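Side-chain contacts in DUF724 domain-containing protein 6-like (Raphanus sativus, PDB 5ZWX), which binds histone H3 peptides carrying the H3K9me2 mark through its Agenet cassette and probably helps link that mark to DNA methylation in heterochromatin: residues E144-G148 against A149-P153; V123-R126 against A127-E130; V41-S44 against D45-T48; F13-P16 against G17-V20. All blocks are in the same frame, centred on the assembly; numbering follows the deposited sequence.

Contact 1: E144-G148 against A149-P153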
ATOM      1  N   GLU A 144     -10.155   1.740   2.576  1.00 29.91           N
ATOM      2  CA  GLU A 144     -10.011   0.354   2.990  1.00 32.18           C
ATOM      3  C   GLU A 144     -10.757  -0.508   2.006  1.00 34.69           C
ATOM      4  O   GLU A 144     -11.778  -0.092   1.479  1.00 32.76           O
ATOM      5  CB  GLU A 144     -10.534   0.116   4.411  1.00 42.26           C
ATOM      6  CG  GLU A 144      -9.646   0.676   5.528  1.00 49.31           C
ATOM      7  CD  GLU A 144      -8.370  -0.136   5.799  1.00 47.27           C
ATOM      8  OE1 GLU A 144      -8.225  -1.289   5.345  1.00 51.04           O
ATOM      9  OE2 GLU A 144      -7.508   0.378   6.511  1.00 45.34           O
ATOM     10  N   TRP A 145     -10.194  -1.663   1.706  1.00 34.56           N
ATOM     11  CA  TRP A 145     -10.829  -2.644   0.831  1.00 34.29           C
ATOM     12  C   TRP A 145     -11.520  -3.662   1.712  1.00 36.85           C
ATOM     13  O   TRP A 145     -10.886  -4.456   2.370  1.00 35.83           O
ATOM     14  CB  TRP A 145      -9.783  -3.270  -0.082  1.00 32.71           C
ATOM     15  CG  TRP A 145     -10.235  -4.403  -0.876  1.00 39.73           C
ATOM     16  CD1 TRP A 145      -9.968  -5.722  -0.654  1.00 40.87           C
ATOM     17  CD2 TRP A 145     -11.032  -4.340  -2.062  1.00 38.51           C
ATOM     18  NE1 TRP A 145     -10.574  -6.495  -1.632  1.00 39.85           N
ATOM     19  CE2 TRP A 145     -11.212  -5.661  -2.517  1.00 43.13           C
ATOM     20  CE3 TRP A 145     -11.587  -3.291  -2.796  1.00 43.56           C
ATOM     21  CZ2 TRP A 145     -11.955  -5.961  -3.663  1.00 47.92           C
ATOM     22  CZ3 TRP A 145     -12.327  -3.591  -3.929  1.00 48.47           C
ATOM     23  CH2 TRP A 145     -12.498  -4.914  -4.354  1.00 48.91           C
ATOM     24  N   VAL A 146     -12.844  -3.604   1.760  1.00 41.04           N
ATOM     25  CA  VAL A 146     -13.589  -4.375   2.727  1.00 39.62           C
ATOM     26  C   VAL A 146     -14.814  -4.958   2.021  1.00 43.98           C
ATOM     27  O   VAL A 146     -15.526  -4.256   1.294  1.00 45.04           O
ATOM     28  CB  VAL A 146     -13.999  -3.510   3.958  1.00 46.15           C
ATOM     29  CG1 VAL A 146     -14.669  -4.358   5.014  1.00 52.66           C
ATOM     30  CG2 VAL A 146     -12.771  -2.799   4.557  1.00 43.73           C
ATOM     31  N   ASN A 147     -15.011  -6.254   2.196  1.00 44.63           N
ATOM     32  CA  ASN A 147     -16.156  -6.922   1.573  1.00 49.98           C
ATOM     33  C   ASN A 147     -16.226  -6.713   0.070  1.00 50.61           C
ATOM     34  O   ASN A 147     -17.295  -6.491  -0.472  1.00 52.36           O
ATOM     35  CB  ASN A 147     -17.448  -6.431   2.209  1.00 55.64           C
ATOM     36  CG  ASN A 147     -17.968  -7.379   3.246  1.00 64.69           C
ATOM     37  OD1 ASN A 147     -18.880  -8.169   2.981  1.00 70.51           O
ATOM     38  ND2 ASN A 147     -17.383  -7.324   4.437  1.00 64.06           N
ATOM     39  N   GLY A 148     -15.082  -6.749  -0.593  1.00 47.56           N
ATOM     40  CA  GLY A 148     -15.043  -6.609  -2.032  1.00 50.58           C
ATOM     41  C   GLY A 148     -15.366  -5.227  -2.537  1.00 52.87           C
ATOM     42  O   GLY A 148     -15.711  -5.080  -3.706  1.00 57.14           O
ATOM     43  N   ALA A 149     -15.243  -4.206  -1.683  1.00 47.48           N
ATOM     44  CA  ALA A 149     -15.539  -2.837  -2.126  1.00 46.61           C
ATOM     45  C   ALA A 149     -14.768  -1.842  -1.287  1.00 44.19           C
ATOM     46  O   ALA A 149     -14.318  -2.191  -0.212  1.00 36.33           O
ATOM     47  CB  ALA A 149     -17.037  -2.543  -2.055  1.00 53.64           C
ATOM     48  N   TRP A 150     -14.636  -0.606  -1.758  1.00 42.89           N
ATOM     49  CA  TRP A 150     -13.828   0.390  -1.041  1.00 46.00           C
ATOM     50  C   TRP A 150     -14.666   1.159  -0.013  1.00 49.95           C
ATOM     51  O   TRP A 150     -15.873   1.388  -0.211  1.00 47.40           O
ATOM     52  CB  TRP A 150     -13.182   1.364  -2.036  1.00 42.09           C
ATOM     53  CG  TRP A 150     -12.140   0.729  -2.902  1.00 39.68           C
ATOM     54  CD1 TRP A 150     -12.290   0.279  -4.175  1.00 44.77           C
ATOM     55  CD2 TRP A 150     -10.780   0.447  -2.535  1.00 38.54           C
ATOM     56  NE1 TRP A 150     -11.107  -0.253  -4.639  1.00 40.07           N
ATOM     57  CE2 TRP A 150     -10.161  -0.162  -3.648  1.00 39.70           C
ATOM     58  CE3 TRP A 150     -10.028   0.661  -1.377  1.00 35.14           C
ATOM     59  CZ2 TRP A 150      -8.824  -0.569  -3.635  1.00 35.23           C
ATOM     60  CZ3 TRP A 150      -8.688   0.262  -1.364  1.00 34.95           C
ATOM     61  CH2 TRP A 150      -8.104  -0.339  -2.483  1.00 32.99           C
ATOM     62  N   ARG A 151     -14.022   1.540   1.083  1.00 43.86           N
ATOM     63  CA  ARG A 151     -14.601   2.420   2.094  1.00 46.97           C
ATOM     64  C   ARG A 151     -13.680   3.603   2.317  1.00 48.96           C
ATOM     65  O   ARG A 151     -12.552   3.409   2.767  1.00 41.89           O
ATOM     66  CB  ARG A 151     -14.811   1.696   3.416  1.00 48.80           C
ATOM     67  CG  ARG A 151     -15.693   0.480   3.319  1.00 55.13           C
ATOM     68  CD  ARG A 151     -15.935  -0.108   4.689  1.00 61.75           C
ATOM     69  NE  ARG A 151     -16.966  -1.141   4.634  1.00 68.71           N
ATOM     70  CZ  ARG A 151     -17.320  -1.899   5.664  1.00 72.48           C
ATOM     71  NH1 ARG A 151     -16.717  -1.745   6.838  1.00 74.48           N
ATOM     72  NH2 ARG A 151     -18.270  -2.815   5.518  1.00 73.30           N
ATOM     73  N   PRO A 152     -14.157   4.823   2.018  1.00 54.15           N
ATOM     74  CA  PRO A 152     -15.470   5.130   1.423  1.00 57.80           C
ATOM     75  C   PRO A 152     -15.572   4.656  -0.034  1.00 60.03           C
ATOM     76  O   PRO A 152     -14.541   4.521  -0.690  1.00 59.50           O
ATOM     77  CB  PRO A 152     -15.548   6.660   1.502  1.00 61.18           C
ATOM     78  CG  PRO A 152     -14.528   7.064   2.507  1.00 60.33           C
ATOM     79  CD  PRO A 152     -13.437   6.042   2.429  1.00 54.81           C
ATOM     80  N   PRO A 153     -16.792   4.390  -0.529  1.00 62.76           N
ATOM     81  CA  PRO A 153     -16.911   3.782  -1.863  1.00 65.52           C
ATOM     82  C   PRO A 153     -16.579   4.694  -3.048  1.00 70.10           C
ATOM     83  O   PRO A 153     -16.397   5.913  -2.916  1.00 71.15           O
ATOM     84  CB  PRO A 153     -18.389   3.359  -1.925  1.00 68.36           C
ATOM     85  CG  PRO A 153     -19.080   4.235  -0.951  1.00 70.29           C
ATOM     86  CD  PRO A 153     -18.093   4.467   0.159  1.00 65.68           C
TER
HETATM   87  O   HOH W   1     -17.370  -2.140   1.851  1.00 46.29           O

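Contact 2: V123-R126 against A127-E130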
ATOM      1  N   VAL A 123       2.166  14.514   9.888  1.00 25.54           N
ATOM      2  CA  VAL A 123       1.428  13.263   9.926  1.00 27.54           C
ATOM      3  C   VAL A 123       2.034  12.418  11.040  1.00 29.72           C
ATOM      4  O   VAL A 123       3.260  12.281  11.131  1.00 28.00           O
ATOM      5  CB  VAL A 123       1.503  12.504   8.586  1.00 29.00           C
ATOM      6  CG1 VAL A 123       0.840  11.093   8.702  1.00 25.35           C
ATOM      7  CG2 VAL A 123       0.819  13.303   7.472  1.00 31.49           C
ATOM      8  N   TYR A 124       1.164  11.926  11.913  1.00 25.35           N
ATOM      9  CA  TYR A 124       1.564  11.056  13.004  1.00 25.80           C
ATOM     10  C   TYR A 124       1.339   9.607  12.593  1.00 27.83           C
ATOM     11  O   TYR A 124       0.268   9.248  12.087  1.00 27.29           O
ATOM     12  CB  TYR A 124       0.781  11.378  14.284  1.00 28.54           C
ATOM     13  CG  TYR A 124       1.172  10.480  15.446  1.00 34.54           C
ATOM     14  CD1 TYR A 124       2.423  10.626  16.072  1.00 39.35           C
ATOM     15  CD2 TYR A 124       0.325   9.474  15.894  1.00 36.02           C
ATOM     16  CE1 TYR A 124       2.798   9.806  17.116  1.00 40.99           C
ATOM     17  CE2 TYR A 124       0.698   8.649  16.952  1.00 40.63           C
ATOM     18  CZ  TYR A 124       1.938   8.822  17.551  1.00 45.31           C
ATOM     19  OH  TYR A 124       2.327   8.017  18.595  1.00 56.98           O
ATOM     20  N   PHE A 125       2.358   8.778  12.818  1.00 26.77           N
ATOM     21  CA  PHE A 125       2.251   7.343  12.570  1.00 27.73           C
ATOM     22  C   PHE A 125       2.268   6.592  13.899  1.00 31.23           C
ATOM     23  O   PHE A 125       3.262   6.606  14.631  1.00 29.32           O
ATOM     24  CB  PHE A 125       3.392   6.874  11.675  1.00 28.25           C
ATOM     25  CG  PHE A 125       3.474   7.617  10.362  1.00 27.92           C
ATOM     26  CD1 PHE A 125       2.766   7.176   9.247  1.00 28.05           C
ATOM     27  CD2 PHE A 125       4.223   8.781  10.268  1.00 24.72           C
ATOM     28  CE1 PHE A 125       2.835   7.856   8.047  1.00 29.15           C
ATOM     29  CE2 PHE A 125       4.330   9.480   9.060  1.00 26.49           C
ATOM     30  CZ  PHE A 125       3.651   9.027   7.951  1.00 25.18           C
ATOM     31  N   ARG A 126       1.154   5.937  14.199  1.00 31.93           N
ATOM     32  CA  ARG A 126       0.962   5.359  15.510  1.00 36.19           C
ATOM     33  C   ARG A 126       1.909   4.189  15.791  1.00 33.99           C
ATOM     34  O   ARG A 126       2.513   4.142  16.856  1.00 36.38           O
ATOM     35  CB  ARG A 126      -0.478   4.891  15.674  1.00 45.56           C
ATOM     36  CG  ARG A 126      -0.687   4.024  16.890  1.00 60.77           C
ATOM     37  CD  ARG A 126      -2.018   3.300  16.802  1.00 76.40           C
ATOM     38  NE  ARG A 126      -2.800   3.457  18.022  1.00 92.36           N
ATOM     39  CZ  ARG A 126      -3.409   2.458  18.651  1.00106.27           C
ATOM     40  NH1 ARG A 126      -3.313   1.222  18.182  1.00111.88           N
ATOM     41  NH2 ARG A 126      -4.104   2.698  19.754  1.00112.11           N
ATOM     42  N   ALA A 127       2.028   3.241  14.854  1.00 32.75           N
ATOM     43  CA  ALA A 127       2.823   2.029  15.122  1.00 36.16           C
ATOM     44  C   ALA A 127       4.311   2.330  15.320  1.00 37.04           C
ATOM     45  O   ALA A 127       4.994   1.676  16.124  1.00 37.39           O
ATOM     46  CB  ALA A 127       2.643   1.009  13.990  1.00 37.76           C
ATOM     47  N   SER A 128       4.822   3.302  14.571  1.00 30.93           N
ATOM     48  CA  SER A 128       6.255   3.624  14.614  1.00 28.96           C
ATOM     49  C   SER A 128       6.538   4.820  15.512  1.00 29.44           C
ATOM     50  O   SER A 128       7.704   5.188  15.733  1.00 30.46           O
ATOM     51  CB  SER A 128       6.773   3.897  13.205  1.00 32.15           C
ATOM     52  OG  SER A 128       6.087   5.016  12.648  1.00 28.47           O
ATOM     53  N   LYS A 129       5.469   5.390  16.062  1.00 27.07           N
ATOM     54  CA  LYS A 129       5.539   6.587  16.903  1.00 34.37           C
ATOM     55  C   LYS A 129       6.352   7.674  16.225  1.00 34.24           C
ATOM     56  O   LYS A 129       7.242   8.294  16.853  1.00 30.71           O
ATOM     57  CB  LYS A 129       6.146   6.258  18.273  1.00 43.18           C
ATOM     58  CG  LYS A 129       5.272   5.343  19.117  1.00 51.74           C
ATOM     59  CD  LYS A 129       5.930   5.023  20.449  1.00 65.09           C
ATOM     60  CE  LYS A 129       6.909   3.860  20.345  1.00 73.65           C
ATOM     61  NZ  LYS A 129       7.450   3.717  18.962  1.00 83.19           N
ATOM     62  N   GLU A 130       6.056   7.894  14.947  1.00 27.57           N
ATOM     63  CA  GLU A 130       6.771   8.906  14.164  1.00 25.04           C
ATOM     64  C   GLU A 130       5.899  10.101  13.856  1.00 29.32           C
ATOM     65  O   GLU A 130       4.686   9.977  13.765  1.00 27.27           O
ATOM     66  CB  GLU A 130       7.297   8.325  12.858  1.00 22.49           C
ATOM     67  CG  GLU A 130       8.512   7.398  13.025  1.00 24.99           C
ATOM     68  CD  GLU A 130       8.898   6.790  11.720  1.00 30.44           C
ATOM     69  OE1 GLU A 130       8.020   6.103  11.125  1.00 32.16           O
ATOM     70  OE2 GLU A 130      10.026   7.047  11.247  1.00 24.64           O
TER

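Contact 3: V41-S44 against D45-T48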
ATOM      1  N   VAL A  41      -1.336 -17.352  -9.065  1.00 50.04           N
ATOM      2  CA  VAL A  41      -2.409 -17.543  -8.097  1.00 45.94           C
ATOM      3  C   VAL A  41      -2.746 -19.025  -7.959  1.00 45.43           C
ATOM      4  O   VAL A  41      -2.356 -19.825  -8.800  1.00 50.30           O
ATOM      5  CB  VAL A  41      -3.693 -16.762  -8.483  1.00 42.08           C
ATOM      6  CG1 VAL A  41      -3.403 -15.253  -8.634  1.00 39.68           C
ATOM      7  CG2 VAL A  41      -4.331 -17.365  -9.724  1.00 46.50           C
ATOM      8  N   PRO A  42      -3.424 -19.403  -6.870  1.00 46.58           N
ATOM      9  CA  PRO A  42      -3.876 -20.799  -6.806  1.00 51.93           C
ATOM     10  C   PRO A  42      -4.859 -21.056  -7.929  1.00 56.75           C
ATOM     11  O   PRO A  42      -5.794 -20.281  -8.130  1.00 61.49           O
ATOM     12  CB  PRO A  42      -4.553 -20.898  -5.436  1.00 52.54           C
ATOM     13  CG  PRO A  42      -3.893 -19.813  -4.626  1.00 48.56           C
ATOM     14  CD  PRO A  42      -3.632 -18.692  -5.599  1.00 45.14           C
ATOM     15  N   SER A  43      -4.618 -22.113  -8.680  1.00 61.41           N
ATOM     16  CA  SER A  43      -5.561 -22.521  -9.709  1.00 67.41           C
ATOM     17  C   SER A  43      -6.626 -23.422  -9.072  1.00 70.44           C
ATOM     18  O   SER A  43      -6.504 -23.788  -7.910  1.00 71.65           O
ATOM     19  CB  SER A  43      -4.813 -23.218 -10.838  1.00 76.95           C
ATOM     20  OG  SER A  43      -3.846 -24.118 -10.321  1.00 81.29           O
ATOM     21  N   SER A  44      -7.673 -23.790  -9.811  1.00 66.33           N
ATOM     22  CA  SER A  44      -8.680 -24.680  -9.240  1.00 72.68           C
ATOM     23  C   SER A  44      -7.967 -26.026  -9.062  1.00 84.09           C
ATOM     24  O   SER A  44      -8.368 -26.889  -8.282  1.00 90.55           O
ATOM     25  CB  SER A  44      -9.914 -24.775 -10.150  1.00 74.76           C
ATOM     26  OG  SER A  44     -11.067 -25.228  -9.451  1.00 76.11           O
ATOM     27  N   ASP A  45      -6.854 -26.126  -9.784  1.00 83.27           N
ATOM     28  CA  ASP A  45      -5.926 -27.243  -9.820  1.00 84.21           C
ATOM     29  C   ASP A  45      -4.706 -26.957  -8.948  1.00 84.53           C
ATOM     30  O   ASP A  45      -3.615 -26.782  -9.489  1.00 89.95           O
ATOM     31  CB  ASP A  45      -5.471 -27.419 -11.261  1.00 85.67           C
ATOM     32  CG  ASP A  45      -6.451 -26.789 -12.245  1.00 88.91           C
ATOM     33  OD1 ASP A  45      -7.674 -26.956 -12.047  1.00 96.95           O
ATOM     34  OD2 ASP A  45      -6.008 -26.077 -13.174  1.00 87.80           O
ATOM     35  N   SER A  46      -4.849 -26.859  -7.628  1.00 82.83           N
ATOM     36  CA  SER A  46      -3.740 -26.282  -6.855  1.00 76.28           C
ATOM     37  C   SER A  46      -3.346 -26.948  -5.538  1.00 77.44           C
ATOM     38  O   SER A  46      -4.188 -27.460  -4.788  1.00 76.95           O
ATOM     39  CB  SER A  46      -4.042 -24.819  -6.554  1.00 69.22           C
ATOM     40  OG  SER A  46      -2.910 -24.189  -5.986  1.00 69.48           O
ATOM     41  N   THR A  47      -2.042 -26.895  -5.266  1.00 76.50           N
ATOM     42  CA  THR A  47      -1.457 -27.399  -4.025  1.00 79.71           C
ATOM     43  C   THR A  47      -1.209 -26.284  -3.011  1.00 73.02           C
ATOM     44  O   THR A  47      -0.802 -26.551  -1.880  1.00 78.05           O
ATOM     45  CB  THR A  47      -0.103 -28.114  -4.268  1.00 83.51           C
ATOM     46  OG1 THR A  47       0.848 -27.174  -4.799  1.00 82.81           O
ATOM     47  CG2 THR A  47      -0.269 -29.279  -5.231  1.00 87.69           C
ATOM     48  N   THR A  48      -1.422 -25.034  -3.408  1.00 65.13           N
ATOM     49  CA  THR A  48      -1.250 -23.937  -2.473  1.00 58.27           C
ATOM     50  C   THR A  48      -2.532 -23.129  -2.327  1.00 55.56           C
ATOM     51  O   THR A  48      -3.472 -23.267  -3.120  1.00 55.12           O
ATOM     52  CB  THR A  48      -0.091 -22.983  -2.895  1.00 66.53           C
ATOM     53  OG1 THR A  48       0.173 -22.061  -1.839  1.00 64.67           O
ATOM     54  CG2 THR A  48      -0.437 -22.192  -4.162  1.00 63.87           C
TER
HETATM   55  O   HOH W   2      -1.964 -23.045  -8.629  1.00 65.26           O

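Contact 4: F13-P16 against G17-V20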
ATOM      1  N   PHE A  13     -10.569  -9.769  -8.590  1.00 46.71           N
ATOM      2  CA  PHE A  13      -9.468  -8.928  -9.077  1.00 48.34           C
ATOM      3  C   PHE A  13      -8.141  -9.685  -9.105  1.00 46.78           C
ATOM      4  O   PHE A  13      -7.191  -9.257  -9.755  1.00 47.50           O
ATOM      5  CB  PHE A  13      -9.315  -7.662  -8.227  1.00 44.74           C
ATOM      6  CG  PHE A  13      -8.651  -7.894  -6.893  1.00 40.41           C
ATOM      7  CD1 PHE A  13      -9.411  -8.213  -5.773  1.00 40.10           C
ATOM      8  CD2 PHE A  13      -7.270  -7.770  -6.753  1.00 39.38           C
ATOM      9  CE1 PHE A  13      -8.806  -8.414  -4.532  1.00 38.77           C
ATOM     10  CE2 PHE A  13      -6.659  -7.968  -5.521  1.00 36.32           C
ATOM     11  CZ  PHE A  13      -7.430  -8.305  -4.413  1.00 37.20           C
ATOM     12  N   LEU A  14      -8.072 -10.808  -8.398  1.00 39.23           N
ATOM     13  CA  LEU A  14      -6.807 -11.498  -8.244  1.00 34.17           C
ATOM     14  C   LEU A  14      -6.567 -12.452  -9.398  1.00 41.03           C
ATOM     15  O   LEU A  14      -7.128 -13.552  -9.432  1.00 43.91           O
ATOM     16  CB  LEU A  14      -6.774 -12.243  -6.906  1.00 35.99           C
ATOM     17  CG  LEU A  14      -5.575 -12.202  -5.963  1.00 41.84           C
ATOM     18  CD1 LEU A  14      -4.858 -10.840  -5.964  1.00 41.33           C
ATOM     19  CD2 LEU A  14      -6.008 -12.602  -4.530  1.00 38.09           C
ATOM     20  N   LYS A  15      -5.755 -12.029 -10.358  1.00 38.32           N
ATOM     21  CA  LYS A  15      -5.354 -12.911 -11.446  1.00 46.76           C
ATOM     22  C   LYS A  15      -3.918 -12.593 -11.842  1.00 43.98           C
ATOM     23  O   LYS A  15      -3.433 -11.483 -11.572  1.00 40.54           O
ATOM     24  CB  LYS A  15      -6.303 -12.762 -12.648  1.00 53.06           C
ATOM     25  CG  LYS A  15      -6.307 -11.370 -13.255  1.00 59.81           C
ATOM     26  CD  LYS A  15      -7.353 -11.228 -14.355  1.00 70.35           C
ATOM     27  CE  LYS A  15      -8.763 -11.256 -13.782  1.00 74.93           C
ATOM     28  NZ  LYS A  15      -9.775 -10.958 -14.821  1.00 80.12           N
ATOM     29  N   PRO A  16      -3.218 -13.564 -12.463  1.00 47.38           N
ATOM     30  CA  PRO A  16      -1.868 -13.250 -12.935  1.00 47.64           C
ATOM     31  C   PRO A  16      -1.868 -11.966 -13.752  1.00 49.68           C
ATOM     32  O   PRO A  16      -2.758 -11.778 -14.582  1.00 49.83           O
ATOM     33  CB  PRO A  16      -1.500 -14.456 -13.807  1.00 53.48           C
ATOM     34  CG  PRO A  16      -2.347 -15.573 -13.285  1.00 54.32           C
ATOM     35  CD  PRO A  16      -3.625 -14.941 -12.809  1.00 53.13           C
ATOM     36  N   GLY A  17      -0.905 -11.088 -13.497  1.00 47.84           N
ATOM     37  CA  GLY A  17      -0.790  -9.857 -14.250  1.00 47.91           C
ATOM     38  C   GLY A  17      -1.456  -8.682 -13.563  1.00 45.15           C
ATOM     39  O   GLY A  17      -1.129  -7.537 -13.842  1.00 46.47           O
ATOM     40  N   ALA A  18      -2.392  -8.963 -12.660  1.00 44.90           N
ATOM     41  CA  ALA A  18      -3.125  -7.906 -11.968  1.00 38.72           C
ATOM     42  C   ALA A  18      -2.218  -7.027 -11.116  1.00 39.28           C
ATOM     43  O   ALA A  18      -1.398  -7.530 -10.355  1.00 35.03           O
ATOM     44  CB  ALA A  18      -4.204  -8.488 -11.091  1.00 35.95           C
ATOM     45  N   ALA A  19      -2.426  -5.721 -11.207  1.00 37.27           N
ATOM     46  CA  ALA A  19      -1.763  -4.777 -10.315  1.00 39.31           C
ATOM     47  C   ALA A  19      -2.441  -4.890  -8.959  1.00 37.62           C
ATOM     48  O   ALA A  19      -3.655  -5.065  -8.891  1.00 34.63           O
ATOM     49  CB  ALA A  19      -1.856  -3.366 -10.851  1.00 40.15           C
ATOM     50  N   VAL A  20      -1.666  -4.790  -7.883  1.00 33.80           N
ATOM     51  CA  VAL A  20      -2.206  -4.924  -6.531  1.00 26.51           C
ATOM     52  C   VAL A  20      -1.413  -4.014  -5.572  1.00 27.69           C
ATOM     53  O   VAL A  20      -0.353  -3.523  -5.924  1.00 27.76           O
ATOM     54  CB  VAL A  20      -2.107  -6.386  -6.005  1.00 34.94           C
ATOM     55  CG1 VAL A  20      -3.065  -7.306  -6.748  1.00 37.96           C
ATOM     56  CG2 VAL A  20      -0.667  -6.894  -6.128  1.00 35.70           C
TER

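Contact 1: E144-G148 against A149-P153
Two groups hold the carbonyl oxygen Val146 O. Ala149 N reaches it at 3.0 Å from well above the carbonyl plane, 56° out of it and so not on a lone pair, and a water donates to it at 2.9 Å. The same water accepts a hydrogen bond from Arg151 NE, so it joins the turn to the side chain two residues further along the returning strand. The return bond, Val146 N to Ala149 O at 2.8 Å, is nearly straight (171°). Together these close a tight β-hairpin with a type I′ turn from Val146 to Ala149, whose two middle residues, Asn147 and Gly148, both take positive phi. Glu144 and Arg151 form the next hydrogen-bonded pair, with Trp145 and Trp150 as the non-hydrogen-bonded pair between it and the Val146-Ala149 pair. The two indoles share one face of the hairpin and meet edge-to-face: Trp145 CE3 lies over the Trp150 ring near its rim, 3.5 Å from Trp150 CE2, with the planes at 61°. Trp145 CB also makes a CH-pi contact with the six-membered ring of Trp150, while Ala149 N sits over one face of the Trp145 indole. Arg78 and Pro79 pack against both tryptophans. On the other face of the hairpin, Val146 CG1 is centred over the Arg151 guanidinium, 3.7 Å from Arg151 CZ; Arg151 is extended from CG to NE, which carries the flat group back across the valine.

Contact 2: V123-R126 against A127-E130
Phe125 and Glu130 form an antiparallel hydrogen-bonded pair, joined by Phe125 N to Glu130 O at 2.8 Å, almost straight at 174°, and by Glu130 N to Phe125 O at 3.1 Å. Lys129 also faces Phe125, which makes this a G1 β-bulge at the end of the hairpin between strands 120-125 and 130-135; Lys129 takes the positive phi of the bulge. A weak bond from Lys129 N to Arg126 O spans the loop. Phe125 and Glu130 project from the same face of the sheet, and Phe125 CD2 comes to 4.0 Å from Glu130 CB. One face of the phenyl ring is packed by Val123 CG1, and Trp108 of strand 106-116 packs on the Phe125 side chain. The modified side chain of the bound H3K9me2 peptide packs on Phe125 and Ser128 and hydrogen-bonds to Glu130 OE1, consistent with a methyl-lysine pocket built of aromatic and acidic groups. Tyr124 runs alongside Lys129, both pointing the same way, with Tyr124 OH 4.0 Å from Lys129 CG. Ser128 OG is turned between its own backbone N and carbonyl carbon (chi1 61°), from where it donates to Glu130 OE1 at 2.7 Å, meeting that oxygen on its anti side, 18° out of the carboxylate plane.

Contact 3: V41-S44 against D45-T48
Asp45, Ser43 and Pro42 carry most of this contact, a tight bend in the loop that leads from strand 32-40 to strand 51-55 of the Agenet domain. Asp45 folds its carboxylate back over the preceding peptide, with Asp45 OD1 3.1 Å from Ser44 C, although the local geometry here is doubtful. Asp45 OD2 lies on the Ser43 side, 3.9 Å from Ser43 CB. Ser43 answers through its hydroxyl: OG sits between the backbone N and the carbonyl carbon (chi1 43°), which brings it across the bend to Asp45 O at 2.8 Å, a weak hydrogen bond. The backbone of Ser43 is tied in through water, since Ser43 N donates to a water that is also hydrogen-bonded to Ser46 OG at 3.0 Å. Pro42 provides the apolar flank. Its CB lies 3.5 Å from Thr48 O and 3.7 Å from Ser46 OG, so the ring packs mainly against polar atoms of the returning chain. Away from the bend, Pro42 also touches Ile8 of the N-terminal loop and Cys51 of strand 51-55, and Thr48 OG1 bonds to Lys50 N at the approach to that strand. One weak direct bond and a bridging water are the polar links that cross the bend with settled geometry, which is consistent with solvent taking part in holding it.

Contact 4: F13-P16 against G17-V20
Ala18 N donates to Lys15 O at 2.9 Å, and with this bond a type II β-turn from Lys15 to Ala18 swings the chain into strand 19-22, the first strand of the Agenet domain. Pro16 and Gly17 fill its two middle positions. The backbone of Gly17 (phi 96°) would press a CB against Pro16 O, and glycine has none. At the end of the turn, Ala18 points its methyl back at the incoming chain, where Ala18 CB lies 3.1 Å from Lys15 O and 3.4 Å from Phe13 O. Lys15 CG passes near the same methyl, but the rest of the lysine chain leads away from it. Further along, Val20 meets two side chains with a single branch: CG1 stands anti to the carbonyl carbon, beside the backbone N (chi1 -70°), and touches both Phe13 and Leu14, each of which crosses the valine at about a right angle. The next shell fixes this turn against strand 32-40: Gly17 and Ala18 form backbone hydrogen bonds with Val38, Val20 pairs with Gly36, and the side chains of Leu14, Ala18 and Val20 all rest on Val38. Val74 packs on Leu14 as well, and Pro79 on Phe13. Val20 CG1 is 4.0 Å from Leu14 CD1 and 3.9 Å from Phe13 CE2, which it meets at the edge of the phenyl ring, in its plane.

Contact 4 touches two of the others. It meets contact 1 where Trp145 NE1 comes 3.9 Å from Phe13 CE1, so the C-terminal hairpin packs back against the N-terminal segment. It also touches contact 3, where Val41 CG2 lies 4.0 Å from Pro16 CD; the centres of contacts 3 and 4 are about 15 Å apart. It is contact 2 that meets the bound H3K9me2 peptide. Its centre is about 24 Å from that of contact 1, 31 Å from that of contact 4 and 38 Å from that of contact 3, and the last two lie across the chain's centre from it. Contacts 1, 2 and 4 nevertheless reach the same antiparallel sheet.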